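Local structure of farnesyl diphosphate synthase (Rhodobacter capsulatus, 3M0G) at residues H56-S59 / M60-M64. The protein probably condenses farnesyl diphosphate with isopentenyl diphosphate to form geranylgeranyl diphosphate, a magnesium-dependent step on the way to carotenoids. Sequence-based numbering, arbitrary orientation.
Unlike the reference sequence in segment 60-64: Ala61 (reference Glu).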
ATOM      1  N   HIS B  56      26.569   3.442  -7.450  1.00 11.39           N
ATOM      2  CA  HIS B  56      27.025   2.254  -6.732  1.00 12.95           C
ATOM      3  C   HIS B  56      27.311   1.096  -7.683  1.00 14.03           C
ATOM      4  O   HIS B  56      27.373  -0.075  -7.271  1.00 15.61           O
ATOM      5  CB  HIS B  56      25.995   1.890  -5.658  1.00 13.57           C
ATOM      6  CG  HIS B  56      25.925   2.889  -4.548  1.00 12.00           C
ATOM      7  ND1 HIS B  56      25.136   4.016  -4.608  1.00 13.91           N
ATOM      8  CD2 HIS B  56      26.577   2.951  -3.363  1.00 13.61           C
ATOM      9  CE1 HIS B  56      25.293   4.722  -3.503  1.00 13.00           C
ATOM     10  NE2 HIS B  56      26.167   4.101  -2.734  1.00 12.73           N
ATOM     11  N   GLY B  57      27.493   1.435  -8.957  1.00 13.12           N
ATOM     12  CA  GLY B  57      27.876   0.479  -9.999  1.00 12.78           C
ATOM     13  C   GLY B  57      26.809  -0.520 -10.394  1.00 12.35           C
ATOM     14  O   GLY B  57      27.116  -1.555 -10.991  1.00 12.30           O
ATOM     15  N   ILE B  58      25.556  -0.216 -10.050  1.00 12.24           N
ATOM     16  CA  ILE B  58      24.425  -1.107 -10.313  1.00 12.55           C
ATOM     17  C   ILE B  58      23.720  -0.695 -11.610  1.00 12.98           C
ATOM     18  O   ILE B  58      23.457   0.494 -11.823  1.00 11.94           O
ATOM     19  CB  ILE B  58      23.439  -1.121  -9.099  1.00 12.87           C
ATOM     20  CG1 ILE B  58      24.093  -1.831  -7.898  1.00  9.47           C
ATOM     21  CG2 ILE B  58      22.089  -1.779  -9.463  1.00 10.10           C
ATOM     22  CD1 ILE B  58      23.276  -1.781  -6.618  1.00 12.96           C
ATOM     23  N   SER B  59      23.431  -1.686 -12.465  1.00 13.97           N
ATOM     24  CA  SER B  59      22.807  -1.453 -13.776  1.00 15.00           C
ATOM     25  C   SER B  59      21.390  -0.903 -13.690  1.00 15.26           C
ATOM     26  O   SER B  59      20.734  -1.031 -12.667  1.00 15.02           O
ATOM     27  CB  SER B  59      22.821  -2.734 -14.628  1.00 15.56           C
ATOM     28  OG  SER B  59      21.755  -3.617 -14.300  1.00  2.00           O
HETATM   29  N   MSE B  60      20.925  -0.288 -14.772  1.00 15.86           N
HETATM   30  CA  MSE B  60      19.530   0.152 -14.856  1.00 16.70           C
HETATM   31  C   MSE B  60      18.559  -1.032 -14.808  1.00 15.80           C
HETATM   32  O   MSE B  60      17.544  -0.975 -14.122  1.00 15.94           O
HETATM   33  CB  MSE B  60      19.300   0.983 -16.116  1.00 18.34           C
HETATM   34  CG  MSE B  60      17.866   1.444 -16.292  1.00 11.39           C
HETATM   35 SE   MSE B  60      17.694   2.872 -17.606  1.00 21.58          SE
HETATM   36  CE  MSE B  60      17.976   1.844 -19.245  1.00 11.50           C
ATOM     37  N   ALA B  61      18.879  -2.095 -15.539  1.00 15.16           N
ATOM     38  CA  ALA B  61      18.095  -3.333 -15.527  1.00 14.39           C
ATOM     39  C   ALA B  61      17.940  -3.937 -14.118  1.00 14.35           C
ATOM     40  O   ALA B  61      16.832  -4.349 -13.724  1.00 13.97           O
ATOM     41  CB  ALA B  61      18.692  -4.351 -16.492  1.00 13.83           C
ATOM     42  N   GLN B  62      19.028  -3.972 -13.350  1.00 13.97           N
ATOM     43  CA  GLN B  62      18.930  -4.393 -11.948  1.00 13.54           C
ATOM     44  C   GLN B  62      18.136  -3.388 -11.097  1.00 13.06           C
ATOM     45  O   GLN B  62      17.407  -3.785 -10.185  1.00 12.45           O
ATOM     46  CB  GLN B  62      20.309  -4.652 -11.342  1.00 13.29           C
ATOM     47  CG  GLN B  62      20.273  -5.096  -9.881  1.00 12.36           C
ATOM     48  CD  GLN B  62      21.641  -5.395  -9.309  1.00 13.07           C
ATOM     49  OE1 GLN B  62      22.598  -5.673 -10.041  1.00 12.44           O
ATOM     50  NE2 GLN B  62      21.742  -5.340  -7.995  1.00 12.36           N
ATOM     51  N   ALA B  63      18.274  -2.098 -11.398  1.00 13.34           N
ATOM     52  CA  ALA B  63      17.569  -1.034 -10.629  1.00 13.01           C
ATOM     53  C   ALA B  63      16.110  -0.811 -11.017  1.00 13.16           C
ATOM     54  O   ALA B  63      15.351  -0.185 -10.262  1.00 12.94           O
ATOM     55  CB  ALA B  63      18.324   0.291 -10.751  1.00 12.28           C
HETATM   56  N   MSE B  64      15.713  -1.307 -12.187  1.00 13.43           N
HETATM   57  CA  MSE B  64      14.406  -0.949 -12.767  1.00 13.62           C
HETATM   58  C   MSE B  64      13.168  -1.225 -11.881  1.00 11.89           C
HETATM   59  O   MSE B  64      12.280  -0.348 -11.772  1.00 10.46           O
HETATM   60  CB  MSE B  64      14.223  -1.575 -14.147  1.00 15.70           C
HETATM   61  CG  MSE B  64      12.888  -1.244 -14.782  1.00  3.46           C
HETATM   62 SE   MSE B  64      12.768   0.659 -15.171  1.00 19.42          SE
HETATM   63  CE  MSE B  64      14.144   0.732 -16.509  1.00  3.25           C
TER
HETATM   64  O   HOH W   1      23.962  -4.267 -12.069  1.00 16.42           O
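Ser59 caps the start of a helix by turning its hydroxyl forward onto the first turn: OG accepts from Gln62 N at 2.9 Å, nearly straight at 166°. The short side chain suits this N-cap, because with OG held between its own backbone N and carbonyl carbon (chi1 82°) it reaches an amide of the first turn, where the residue four back lies before the helix. The next amide, Ala63 N, donates to Ser59 O at 3.0 Å in the first regular helical bond. Gln62, its CG anti to the backbone N and the chain extended beyond, runs back toward Ile58, and the two side chains cross at about a right angle. The branch methyl Ile58 CG2 lies 3.6 Å from Gln62 CD and also touches Gln62 CG, so a beta-branched residue packs against the aliphatic part and the amide together. At the amide end, a water donates to Gln62 OE1 at 2.8 Å and accepts from Ser59 N at 2.7 Å, joining side chain to cap backbone. Were an alanine here instead of Gln62, the water would probably lose its acceptor and Ile58 CG2 most of the side chain it packs on. Gly57, whose positive phi favours glycine, is the C-prime residue of the Schellman motif ending helix 44-55; a short surface loop leads on to helix 60-81. Ile58 also packs on Ala53 of helix 44-55 and Leu193 of helix 168-194, while Met60, here selenomethionine, touches Ala13 of helix 3-23.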